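Local coordinates for Lmo1340 protein (Listeria monocytogenes, PDB 4NLM) that is an uncharacterised putative surface lipoprotein of unknown function that folds as a YqgU-like six-bladed beta propeller, at residues A[60-65]-A[69-74]; A[116-121]-A[125-130]; A[140-143]-A[147-150]; A[175-180]-A[206-211]. All coordinates share one frame; numbering follows the deposited sequence.

Interaction 1: A[60-65]-A[69-74]; sequences LLQTKK and TYFEEL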
loop_
_atom_site.group_PDB
_atom_site.type_symbol
_atom_site.label_atom_id
_atom_site.label_comp_id
_atom_site.label_asym_id
_atom_site.label_seq_id
_atom_site.Cartn_x
_atom_site.Cartn_y
_atom_site.Cartn_z
ATOM N N LEU A 60 4.312 11.451 7.030
ATOM C CA LEU A 60 5.437 11.767 6.160
ATOM C C LEU A 60 4.962 12.646 4.986
ATOM O O LEU A 60 4.170 12.198 4.209
ATOM C CB LEU A 60 6.088 10.474 5.651
ATOM C CG LEU A 60 7.278 10.644 4.716
ATOM C CD1 LEU A 60 8.376 11.424 5.375
ATOM C CD2 LEU A 60 7.767 9.302 4.217
ATOM N N LEU A 61 5.470 13.861 4.988
ATOM C CA LEU A 61 5.124 14.890 3.999
ATOM C C LEU A 61 6.228 15.058 2.989
ATOM O O LEU A 61 7.377 15.262 3.341
ATOM C CB LEU A 61 4.908 16.207 4.745
ATOM C CG LEU A 61 4.644 17.424 3.896
ATOM C CD1 LEU A 61 3.380 17.316 3.042
ATOM C CD2 LEU A 61 4.609 18.694 4.736
ATOM N N GLN A 62 5.848 15.020 1.715
ATOM C CA GLN A 62 6.762 15.209 0.579
ATOM C C GLN A 62 6.366 16.466 -0.191
ATOM O O GLN A 62 5.233 16.605 -0.649
ATOM C CB GLN A 62 6.695 13.995 -0.324
ATOM C CG GLN A 62 7.683 14.038 -1.494
ATOM C CD GLN A 62 7.488 12.887 -2.430
ATOM O OE1 GLN A 62 7.047 11.812 -2.019
ATOM N NE2 GLN A 62 7.873 13.074 -3.686
ATOM N N THR A 63 7.332 17.370 -0.304
ATOM C CA THR A 63 7.159 18.624 -1.049
ATOM C C THR A 63 8.397 18.793 -1.934
ATOM O O THR A 63 9.402 18.092 -1.773
ATOM C CB THR A 63 7.054 19.822 -0.110
ATOM O OG1 THR A 63 8.217 19.933 0.717
ATOM C CG2 THR A 63 5.808 19.757 0.771
ATOM N N LYS A 64 8.312 19.723 -2.880
ATOM C CA LYS A 64 9.427 19.973 -3.801
ATOM C C LYS A 64 9.482 21.434 -4.176
ATOM O O LYS A 64 8.456 22.055 -4.519
ATOM C CB LYS A 64 9.290 19.134 -5.083
ATOM C CG LYS A 64 10.477 19.270 -6.029
ATOM C CD LYS A 64 10.358 18.370 -7.241
ATOM C CE LYS A 64 11.515 18.601 -8.198
ATOM N NZ LYS A 64 11.328 17.863 -9.477
ATOM N N LYS A 65 10.684 21.991 -4.117
ATOM C CA LYS A 65 10.907 23.381 -4.453
ATOM C C LYS A 65 12.316 23.573 -4.975
ATOM O O LYS A 65 13.278 23.038 -4.416
ATOM C CB LYS A 65 10.691 24.261 -3.230
ATOM C CG LYS A 65 10.951 25.733 -3.496
ATOM C CD LYS A 65 10.724 26.557 -2.248
ATOM C CE LYS A 65 11.118 28.011 -2.430
ATOM N NZ LYS A 65 10.969 28.772 -1.157
ATOM N N THR A 69 13.538 17.842 -3.449
ATOM C CA THR A 69 12.426 17.190 -2.784
ATOM C C THR A 69 12.769 17.115 -1.317
ATOM O O THR A 69 13.860 16.651 -0.938
ATOM C CB THR A 69 12.161 15.795 -3.354
ATOM O OG1 THR A 69 11.747 15.885 -4.714
ATOM C CG2 THR A 69 11.078 15.093 -2.578
ATOM N N TYR A 70 11.811 17.535 -0.501
ATOM C CA TYR A 70 11.928 17.513 0.937
ATOM C C TYR A 70 10.979 16.509 1.568
ATOM O O TYR A 70 9.810 16.437 1.213
ATOM C CB TYR A 70 11.640 18.898 1.541
ATOM C CG TYR A 70 12.604 19.961 1.084
ATOM C CD1 TYR A 70 12.356 20.713 -0.051
ATOM C CD2 TYR A 70 13.761 20.218 1.785
ATOM C CE1 TYR A 70 13.233 21.685 -0.478
ATOM C CE2 TYR A 70 14.661 21.185 1.346
ATOM C CZ TYR A 70 14.381 21.920 0.224
ATOM O OH TYR A 70 15.281 22.876 -0.212
ATOM N N PHE A 71 11.497 15.748 2.530
ATOM C CA PHE A 71 10.707 14.823 3.343
ATOM C C PHE A 71 10.720 15.337 4.768
ATOM O O PHE A 71 11.775 15.600 5.332
ATOM C CB PHE A 71 11.256 13.392 3.254
ATOM C CG PHE A 71 11.103 12.814 1.893
ATOM C CD1 PHE A 71 9.909 12.266 1.510
ATOM C CD2 PHE A 71 12.141 12.835 0.988
ATOM C CE1 PHE A 71 9.732 11.747 0.266
ATOM C CE2 PHE A 71 11.969 12.322 -0.284
ATOM C CZ PHE A 71 10.765 11.782 -0.650
ATOM N N GLU A 72 9.520 15.495 5.321
ATOM C CA GLU A 72 9.339 15.998 6.670
ATOM C C GLU A 72 8.338 15.152 7.448
ATOM O O GLU A 72 7.424 14.561 6.862
ATOM C CB GLU A 72 8.788 17.444 6.622
ATOM C CG GLU A 72 9.721 18.482 6.017
ATOM C CD GLU A 72 9.038 19.808 5.767
ATOM O OE1 GLU A 72 8.035 19.799 5.052
ATOM O OE2 GLU A 72 9.527 20.837 6.268
ATOM N N GLU A 73 8.509 15.147 8.775
ATOM C CA GLU A 73 7.457 14.632 9.648
ATOM C C GLU A 73 6.554 15.815 9.974
ATOM O O GLU A 73 7.040 16.832 10.413
ATOM C CB GLU A 73 8.042 14.015 10.899
ATOM C CG GLU A 73 6.979 13.469 11.858
ATOM C CD GLU A 73 7.560 12.646 12.955
ATOM O OE1 GLU A 73 8.754 12.835 13.215
ATOM O OE2 GLU A 73 6.813 11.848 13.572
ATOM N N LEU A 74 5.253 15.649 9.769
ATOM C CA LEU A 74 4.253 16.686 10.016
ATOM C C LEU A 74 3.297 16.210 11.092
ATOM O O LEU A 74 2.683 15.174 10.937
ATOM C CB LEU A 74 3.473 16.968 8.744
ATOM C CG LEU A 74 2.238 17.869 8.934
ATOM C CD1 LEU A 74 2.618 19.279 9.345
ATOM C CD2 LEU A 74 1.410 17.882 7.674
HETATM O O HOH W 1 9.071 15.249 -5.190
HETATM O O HOH W 2 8.060 18.283 2.851
HETATM O O HOH W 3 14.842 24.242 -2.353
#

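Interaction 2: A[116-121]-A[125-130]; sequences MRIIAL and STVASR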
loop_
_atom_site.group_PDB
_atom_site.type_symbol
_atom_site.label_atom_id
_atom_site.label_comp_id
_atom_site.label_asym_id
_atom_site.label_seq_id
_atom_site.Cartn_x
_atom_site.Cartn_y
_atom_site.Cartn_z
HETATM N N MSE A 116 18.629 2.680 -4.498
HETATM C CA MSE A 116 17.666 2.359 -3.448
HETATM C C MSE A 116 18.389 2.635 -2.160
HETATM O O MSE A 116 19.460 2.078 -1.924
HETATM C CB MSE A 116 17.225 0.926 -3.407
HETATM C CG MSE A 116 16.591 0.308 -4.599
HETATM SE SE MSE A 116 16.548 -1.666 -4.323
HETATM C CE MSE A 116 15.779 -1.702 -6.123
ATOM N N ARG A 117 17.829 3.527 -1.349
ATOM C CA ARG A 117 18.377 3.877 -0.051
ATOM C C ARG A 117 17.410 3.604 1.078
ATOM O O ARG A 117 16.199 3.829 0.913
ATOM C CB ARG A 117 18.692 5.363 0.040
ATOM C CG ARG A 117 19.785 5.845 -0.881
ATOM C CD ARG A 117 20.016 7.328 -0.679
ATOM N NE ARG A 117 21.100 7.825 -1.512
ATOM C CZ ARG A 117 20.944 8.300 -2.744
ATOM N NH1 ARG A 117 21.994 8.736 -3.430
ATOM N NH2 ARG A 117 19.734 8.347 -3.288
ATOM N N ILE A 118 17.938 3.149 2.215
ATOM C CA ILE A 118 17.157 3.033 3.423
ATOM C C ILE A 118 17.612 4.193 4.315
ATOM O O ILE A 118 18.812 4.336 4.587
ATOM C CB ILE A 118 17.394 1.706 4.150
ATOM C CG1 ILE A 118 17.151 0.528 3.210
ATOM C CG2 ILE A 118 16.542 1.623 5.418
ATOM C CD1 ILE A 118 15.783 0.462 2.590
ATOM N N ILE A 119 16.659 5.013 4.750
ATOM C CA ILE A 119 16.940 6.198 5.523
ATOM C C ILE A 119 16.266 6.118 6.867
ATOM O O ILE A 119 15.071 5.819 6.944
ATOM C CB ILE A 119 16.408 7.420 4.781
ATOM C CG1 ILE A 119 17.148 7.560 3.436
ATOM C CG2 ILE A 119 16.552 8.700 5.595
ATOM C CD1 ILE A 119 16.474 8.409 2.400
ATOM N N ALA A 120 17.018 6.390 7.933
ATOM C CA ALA A 120 16.435 6.362 9.277
ATOM C C ALA A 120 15.566 7.574 9.523
ATOM O O ALA A 120 15.982 8.699 9.293
ATOM C CB ALA A 120 17.521 6.267 10.347
ATOM N N LEU A 121 14.362 7.335 10.023
ATOM C CA LEU A 121 13.460 8.438 10.302
ATOM C C LEU A 121 13.921 9.344 11.427
ATOM O O LEU A 121 13.641 10.547 11.399
ATOM C CB LEU A 121 12.071 7.897 10.622
ATOM C CG LEU A 121 11.309 7.408 9.381
ATOM C CD1 LEU A 121 10.181 6.476 9.772
ATOM C CD2 LEU A 121 10.811 8.618 8.608
ATOM N N SER A 125 19.696 9.729 8.504
ATOM C CA SER A 125 20.935 9.079 8.076
ATOM C C SER A 125 20.648 7.931 7.128
ATOM O O SER A 125 19.579 7.324 7.152
ATOM C CB SER A 125 21.733 8.573 9.281
ATOM O OG SER A 125 21.017 7.569 9.993
ATOM N N THR A 126 21.626 7.644 6.283
ATOM C CA THR A 126 21.507 6.550 5.338
ATOM C C THR A 126 21.949 5.245 6.033
ATOM O O THR A 126 23.107 5.084 6.420
ATOM C CB THR A 126 22.294 6.847 4.042
ATOM O OG1 THR A 126 21.762 8.027 3.406
ATOM C CG2 THR A 126 22.225 5.664 3.086
ATOM N N VAL A 127 21.012 4.314 6.188
ATOM C CA VAL A 127 21.261 3.013 6.819
ATOM C C VAL A 127 21.898 2.036 5.831
ATOM O O VAL A 127 22.749 1.238 6.193
ATOM C CB VAL A 127 19.909 2.408 7.317
ATOM C CG1 VAL A 127 20.104 1.000 7.854
ATOM C CG2 VAL A 127 19.274 3.338 8.338
ATOM N N ALA A 128 21.488 2.104 4.571
ATOM C CA ALA A 128 21.981 1.186 3.546
ATOM C C ALA A 128 21.652 1.757 2.177
ATOM O O ALA A 128 20.734 2.558 2.037
ATOM C CB ALA A 128 21.345 -0.189 3.710
ATOM N N SER A 129 22.384 1.307 1.172
ATOM C CA SER A 129 22.162 1.771 -0.162
ATOM C C SER A 129 22.670 0.766 -1.188
ATOM O O SER A 129 23.645 0.071 -0.943
ATOM C CB SER A 129 22.918 3.095 -0.331
ATOM O OG SER A 129 22.672 3.722 -1.562
ATOM N N ARG A 130 22.029 0.706 -2.352
ATOM C CA ARG A 130 22.532 -0.076 -3.466
ATOM C C ARG A 130 22.229 0.676 -4.745
ATOM O O ARG A 130 21.223 1.354 -4.867
ATOM C CB ARG A 130 22.029 -1.527 -3.506
ATOM C CG ARG A 130 20.541 -1.716 -3.706
ATOM C CD ARG A 130 20.199 -3.204 -3.821
ATOM N NE ARG A 130 20.718 -3.829 -5.041
ATOM C CZ ARG A 130 20.053 -3.870 -6.191
ATOM N NH1 ARG A 130 18.844 -3.321 -6.290
ATOM N NH2 ARG A 130 20.598 -4.449 -7.249
HETATM O O HOH W 4 23.802 6.295 -1.384
HETATM O O HOH W 5 22.570 9.121 1.030
#

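Interaction 3: A[140-143]-A[147-150]; sequences YWND and EKIM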
loop_
_atom_site.group_PDB
_atom_site.type_symbol
_atom_site.label_atom_id
_atom_site.label_comp_id
_atom_site.label_asym_id
_atom_site.label_seq_id
_atom_site.Cartn_x
_atom_site.Cartn_y
_atom_site.Cartn_z
ATOM N N TYR A 140 8.193 -4.708 -1.867
ATOM C CA TYR A 140 7.440 -5.416 -0.834
ATOM C C TYR A 140 8.328 -5.530 0.385
ATOM O O TYR A 140 9.293 -6.305 0.389
ATOM C CB TYR A 140 7.035 -6.792 -1.340
ATOM C CG TYR A 140 6.140 -6.713 -2.546
ATOM C CD1 TYR A 140 4.780 -6.582 -2.411
ATOM C CD2 TYR A 140 6.657 -6.701 -3.817
ATOM C CE1 TYR A 140 3.943 -6.492 -3.494
ATOM C CE2 TYR A 140 5.832 -6.585 -4.918
ATOM C CZ TYR A 140 4.472 -6.502 -4.738
ATOM O OH TYR A 140 3.619 -6.387 -5.800
ATOM N N TRP A 141 8.005 -4.778 1.420
ATOM C CA TRP A 141 8.833 -4.754 2.630
ATOM C C TRP A 141 8.346 -5.841 3.588
ATOM O O TRP A 141 7.184 -5.852 3.933
ATOM C CB TRP A 141 8.715 -3.389 3.296
ATOM C CG TRP A 141 9.913 -2.965 4.100
ATOM C CD1 TRP A 141 10.704 -3.725 4.897
ATOM C CD2 TRP A 141 10.457 -1.636 4.120
ATOM N NE1 TRP A 141 11.677 -2.956 5.423
ATOM C CE2 TRP A 141 11.572 -1.673 4.960
ATOM C CE3 TRP A 141 10.092 -0.412 3.508
ATOM C CZ2 TRP A 141 12.356 -0.570 5.200
ATOM C CZ3 TRP A 141 10.843 0.677 3.779
ATOM C CH2 TRP A 141 11.984 0.593 4.574
ATOM N N ASN A 142 9.221 -6.726 4.054
ATOM C CA ASN A 142 8.863 -7.837 4.928
ATOM C C ASN A 142 8.496 -7.342 6.315
ATOM O O ASN A 142 9.299 -6.743 6.985
ATOM C CB ASN A 142 10.048 -8.811 4.929
ATOM C CG ASN A 142 9.758 -10.131 5.611
ATOM O OD1 ASN A 142 9.124 -10.200 6.659
ATOM N ND2 ASN A 142 10.257 -11.190 5.025
ATOM N N ASP A 143 7.247 -7.567 6.697
ATOM C CA ASP A 143 6.755 -7.111 7.984
ATOM C C ASP A 143 7.393 -7.866 9.157
ATOM O O ASP A 143 7.621 -7.284 10.208
ATOM C CB ASP A 143 5.225 -7.252 8.082
ATOM C CG ASP A 143 4.456 -6.351 7.100
ATOM O OD1 ASP A 143 5.025 -5.394 6.558
ATOM O OD2 ASP A 143 3.249 -6.590 6.861
ATOM N N GLU A 147 14.449 -6.227 7.746
ATOM C CA GLU A 147 15.728 -6.093 7.108
ATOM C C GLU A 147 15.623 -6.499 5.614
ATOM O O GLU A 147 16.553 -6.290 4.819
ATOM C CB GLU A 147 16.741 -6.979 7.818
ATOM C CG GLU A 147 17.123 -6.504 9.235
ATOM C CD GLU A 147 16.131 -6.804 10.368
ATOM O OE1 GLU A 147 15.253 -7.686 10.235
ATOM O OE2 GLU A 147 16.251 -6.183 11.454
ATOM N N LYS A 148 14.520 -7.149 5.248
ATOM C CA LYS A 148 14.356 -7.688 3.904
ATOM C C LYS A 148 13.318 -6.929 3.077
ATOM O O LYS A 148 12.176 -6.738 3.528
ATOM C CB LYS A 148 13.854 -9.119 3.963
ATOM C CG LYS A 148 14.760 -10.054 4.713
ATOM C CD LYS A 148 14.227 -11.468 4.654
ATOM C CE LYS A 148 14.982 -12.314 5.672
ATOM N NZ LYS A 148 14.611 -13.742 5.535
ATOM N N ILE A 149 13.715 -6.529 1.867
ATOM C CA ILE A 149 12.826 -5.890 0.919
ATOM C C ILE A 149 12.914 -6.676 -0.365
ATOM O O ILE A 149 13.992 -6.806 -0.986
ATOM C CB ILE A 149 13.172 -4.416 0.694
ATOM C CG1 ILE A 149 13.111 -3.638 2.008
ATOM C CG2 ILE A 149 12.198 -3.772 -0.292
ATOM C CD1 ILE A 149 13.556 -2.197 1.877
HETATM N N MSE A 150 11.782 -7.205 -0.794
HETATM C CA MSE A 150 11.709 -7.917 -2.048
HETATM C C MSE A 150 11.206 -6.941 -3.100
HETATM O O MSE A 150 10.406 -6.051 -2.811
HETATM C CB MSE A 150 10.740 -9.086 -1.858
HETATM C CG MSE A 150 10.286 -9.835 -3.099
HETATM SE SE MSE A 150 9.350 -11.453 -2.486
HETATM C CE MSE A 150 7.685 -10.697 -1.734
#

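Interaction 4: A[175-180]-A[206-211]; sequences IDVASP and YLQDIR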
loop_
_atom_site.group_PDB
_atom_site.type_symbol
_atom_site.label_atom_id
_atom_site.label_comp_id
_atom_site.label_asym_id
_atom_site.label_seq_id
_atom_site.Cartn_x
_atom_site.Cartn_y
_atom_site.Cartn_z
ATOM N N ILE A 175 14.574 -14.585 -6.425
ATOM C CA ILE A 175 13.364 -15.284 -5.968
ATOM C C ILE A 175 12.749 -15.920 -7.207
ATOM O O ILE A 175 12.316 -15.216 -8.136
ATOM C CB ILE A 175 12.377 -14.342 -5.260
ATOM C CG1 ILE A 175 13.056 -13.782 -4.013
ATOM C CG2 ILE A 175 11.090 -15.070 -4.908
ATOM C CD1 ILE A 175 12.160 -13.007 -3.105
ATOM N N ASP A 176 12.718 -17.249 -7.216
ATOM C CA ASP A 176 12.225 -18.015 -8.349
ATOM C C ASP A 176 10.729 -18.260 -8.216
ATOM O O ASP A 176 10.280 -19.359 -7.887
ATOM C CB ASP A 176 12.987 -19.336 -8.459
ATOM C CG ASP A 176 12.548 -20.176 -9.649
ATOM O OD1 ASP A 176 11.921 -19.642 -10.587
ATOM O OD2 ASP A 176 12.849 -21.388 -9.640
ATOM N N VAL A 177 9.973 -17.203 -8.461
ATOM C CA VAL A 177 8.524 -17.247 -8.376
ATOM C C VAL A 177 8.037 -16.780 -9.753
ATOM O O VAL A 177 8.514 -15.780 -10.270
ATOM C CB VAL A 177 8.053 -16.404 -7.175
ATOM C CG1 VAL A 177 6.576 -16.088 -7.281
ATOM C CG2 VAL A 177 8.364 -17.107 -5.869
ATOM N N ALA A 178 7.059 -17.490 -10.307
ATOM C CA ALA A 178 6.650 -17.302 -11.691
ATOM C C ALA A 178 5.571 -16.269 -11.929
ATOM O O ALA A 178 4.904 -16.297 -12.957
ATOM C CB ALA A 178 6.211 -18.646 -12.268
ATOM N N SER A 179 5.398 -15.355 -10.992
ATOM C CA SER A 179 4.387 -14.336 -11.117
ATOM C C SER A 179 4.847 -13.069 -10.445
ATOM O O SER A 179 5.538 -13.116 -9.449
ATOM C CB SER A 179 3.099 -14.812 -10.463
ATOM O OG SER A 179 2.124 -13.785 -10.439
ATOM N N PRO A 180 4.430 -11.915 -10.973
ATOM C CA PRO A 180 4.771 -10.690 -10.267
ATOM C C PRO A 180 3.781 -10.312 -9.163
ATOM O O PRO A 180 4.017 -9.343 -8.462
ATOM C CB PRO A 180 4.762 -9.647 -11.388
ATOM C CG PRO A 180 3.725 -10.143 -12.334
ATOM C CD PRO A 180 3.826 -11.642 -12.288
ATOM N N TYR A 206 -0.186 -19.668 -4.550
ATOM C CA TYR A 206 0.825 -20.613 -4.134
ATOM C C TYR A 206 1.672 -20.029 -3.020
ATOM O O TYR A 206 1.954 -18.841 -2.991
ATOM C CB TYR A 206 1.743 -20.956 -5.313
ATOM C CG TYR A 206 1.101 -21.867 -6.309
ATOM C CD1 TYR A 206 0.324 -21.363 -7.323
ATOM C CD2 TYR A 206 1.288 -23.238 -6.246
ATOM C CE1 TYR A 206 -0.276 -22.189 -8.250
ATOM C CE2 TYR A 206 0.691 -24.079 -7.171
ATOM C CZ TYR A 206 -0.099 -23.544 -8.164
ATOM O OH TYR A 206 -0.696 -24.357 -9.099
ATOM N N LEU A 207 2.089 -20.903 -2.105
ATOM C CA LEU A 207 2.998 -20.566 -1.013
ATOM C C LEU A 207 4.341 -21.241 -1.309
ATOM O O LEU A 207 4.378 -22.393 -1.751
ATOM C CB LEU A 207 2.500 -21.124 0.316
ATOM C CG LEU A 207 3.315 -20.795 1.568
ATOM C CD1 LEU A 207 3.334 -19.296 1.839
ATOM C CD2 LEU A 207 2.750 -21.525 2.784
ATOM N N GLN A 208 5.432 -20.533 -1.078
ATOM C CA GLN A 208 6.763 -21.110 -1.278
ATOM C C GLN A 208 7.770 -20.437 -0.392
ATOM O O GLN A 208 7.623 -19.296 0.017
ATOM C CB GLN A 208 7.216 -20.920 -2.723
ATOM C CG GLN A 208 7.022 -19.499 -3.238
ATOM C CD GLN A 208 5.965 -19.381 -4.340
ATOM O OE1 GLN A 208 6.132 -20.010 -5.402
ATOM N NE2 GLN A 208 4.904 -18.551 -4.130
ATOM N N ASP A 209 8.812 -21.186 -0.066
ATOM C CA ASP A 209 9.948 -20.647 0.648
ATOM C C ASP A 209 10.862 -20.013 -0.400
ATOM O O ASP A 209 11.177 -20.633 -1.405
ATOM C CB ASP A 209 10.654 -21.764 1.410
ATOM C CG ASP A 209 11.721 -21.251 2.360
ATOM O OD1 ASP A 209 12.639 -20.541 1.909
ATOM O OD2 ASP A 209 11.617 -21.547 3.568
ATOM N N ILE A 210 11.302 -18.792 -0.154
ATOM C CA ILE A 210 12.101 -18.024 -1.143
ATOM C C ILE A 210 13.469 -18.590 -1.456
ATOM O O ILE A 210 14.144 -18.183 -2.414
ATOM C CB ILE A 210 12.312 -16.561 -0.715
ATOM C CG1 ILE A 210 13.123 -16.460 0.577
ATOM C CG2 ILE A 210 10.984 -15.847 -0.596
ATOM C CD1 ILE A 210 13.496 -15.044 0.958
ATOM N N ARG A 211 13.894 -19.526 -0.636
ATOM C CA ARG A 211 15.186 -20.145 -0.800
ATOM C C ARG A 211 15.133 -21.352 -1.728
ATOM O O ARG A 211 16.165 -21.745 -2.291
ATOM C CB ARG A 211 15.668 -20.569 0.579
ATOM C CG ARG A 211 15.983 -19.385 1.484
ATOM C CD ARG A 211 16.281 -19.841 2.896
ATOM N NE ARG A 211 15.101 -20.411 3.534
ATOM C CZ ARG A 211 15.059 -20.971 4.742
ATOM N NH1 ARG A 211 13.896 -21.432 5.191
ATOM N NH2 ARG A 211 16.148 -21.080 5.500
HETATM O O HOH W 6 13.213 -18.858 -4.971
HETATM O O HOH W 7 8.634 -20.883 -5.714
HETATM O O HOH W 8 5.555 -19.600 -8.139
#

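Interaction 1: A[60-65]-A[69-74]
The F71 ring and the Q62 side chain run alongside each other, the amide turned 50° from the ring plane. The ring's CE1 corner does the touching: it sits 3.5 Å from Q62 CG. Q62 reaches along the ring because its CG is anti to the backbone N (chi1 -176°) and the chain stays extended. The Y70 ring is met at its edge, in plane, by a water that also donates to K65 O. This water lies 2.6 Å from Y70 OH, tying the phenol to the other strand. On the Q62 side a second water accepts from Q62 NE2 and donates to T69 OG1. The backbones form an antiparallel hairpin of strands 58-65 and 68-75, the middle pair of a four-stranded sheet, as in a propeller blade. L61 and E72 are a hydrogen-bonded pair, with L61 N to E72 O at 2.8 Å and nearly straight (174°). T63 and Y70 repeat this, Y70 N to T63 O also at 2.8 Å. On the face of L61, T63, Y70 and E72, L61 CD2 lies 3.6 Å from E72 OE1. A third water sits 2.7 Å from T63 OG1 and also lies within hydrogen-bonding distance of E72 OE1 and Y70 O. L60 and F71 pack on the opposite face, touched by strand 90-96, with L60 CD1 4.1 Å from F71 CB.

Interaction 2: A[116-121]-A[125-130]
M116 and R130 lie side by side at one end of this hairpin. The selenium of M116, a selenomethionine, meets the guanidinium of R130 at its edge and in its plane, with SE 3.4 Å from NH1. R130 CG sits between the backbone N and the carbonyl carbon (chi1 64°), which brings the chain alongside M116. Apolar contacts are few: I118 CG2 packs on V127 CB at 3.9 Å, and A120 CB meets V127 CG2 at 4.0 Å. M116 and R130 exchange two backbone bonds, and A120 N gives one to S125 O. A classic beta bulge sets V127 and A128 against I118. I118 O takes a short bond from V127 N at 2.7 Å and a weak one from A128 N at 3.5 Å. Water makes the last group. On the face of R117, T126 and S129, two waters each accept weakly from R117 NE. One lies 2.8 Å from S129 OG and the other 2.7 Å from T126 OG1. The guanidinium itself has a salt bridge with E89. Strands 114-120 and 126-132 close a four-stranded antiparallel sheet, with 126-132 outermost. M116, I118 and R130 all touch W165 of strand 159-166 in the next sheet.

Interaction 3: A[140-143]-A[147-150]
I149 lays its side chain over one face of the W141 indole, the tight part of the contact. I149 CG1 stands 3.7 Å from the centroid of the five-membered ring, only 5° off its normal, a clear CH-pi contact. I149 CD1 covers the middle of the ring system, 3.7 Å from W141 CE2. The branch reaches there because CG1 is anti to the carbonyl carbon (chi1 -59°). Between the two segments the opposite face is looser, though M150 also packs against strand 182-184. The methyl CE of M150, a selenomethionine, comes only to 4.0 Å from Y140 CB. Toward the turn, the partly exposed K148 runs beside N142, with CB to CB at 3.9 Å. Its amine leads away to a salt bridge with D187. Three backbone bonds zip the hairpin of strands 137-141 and 148-155: Y140 N to M150 O at 2.8 Å, M150 N to Y140 O, and N142 N to K148 O at 3.0 Å. W141 NE1 bonds to P146 O, N142 OD1 accepts from S145 N, and N142 ND2 donates to G186 O. The indole N-H and the buried N142 amide thus have partners, while one indole face takes the CH-pi and apolar contact of I149.

Interaction 4: A[175-180]-A[206-211]
V177 and Q208 make the closest direct contact between loop 175-180 and strand 203-209. The methyl CG2 of V177 sits against the amide carbon of Q208, 3.6 Å from CD. It also lies 3.7 Å from Q208 OE1 and 3.8 Å from CG, so one methyl meets the bend of the glutamine chain. The second contact is apolar and looser: I175 CD1 reaches I210 CG2 at 4.0 Å. No direct hydrogen bond joins the two segments. Three waters bridge them instead. One accepts from D176 N and donates to I210 O, both at 2.8 Å. A second donates to D176 O and to Q208 OE1, the latter at 2.7 Å. A third donates to Q208 OE1 and accepts a weak bond from A178 N. The next shell fixes these groups. Q208 NE2 donates to S192 OG and to V190 O on the adjoining strand 189-194, which holds the amide with OE1 toward the waters. D176 is the centre of an inverse gamma turn, and its OD2 bonds to S213 OG. The chain turns about I210 through an Asx turn, in which R211 N donates to D209 OD1. R211 also grips D209 side-on: NE goes to OD1, and NH1 makes a salt bridge to OD2 at 2.8 Å. The loop links the last strand of one four-stranded sheet, 171-174, to the first of the next, 182-184. With two small apolar contacts, no direct hydrogen bond and three bridging waters, the joint takes its polar links from water.

Interactions 1, 2 and 3 are beta hairpins in three successive four-stranded sheets, and all three rest on backbone bonds. Interaction 4 instead sets a connecting loop against a strand of the following sheet, with no direct bond and a reliance on water. Interactions 1, 3 and 4 are mostly buried; interaction 2 is only partly so. Interaction 3 lies nearest the chain's centre, about 13 Å from it, and uses an aromatic face where interaction 2 has water-bridged polar side chains. Bridging waters also link the segments of interactions 1 and 4. Interactions 2 and 3 touch through I118 and I149, and 3 and 4 through M150 and I175. Interactions 1 and 4 lie on opposite sides of the chain's centre.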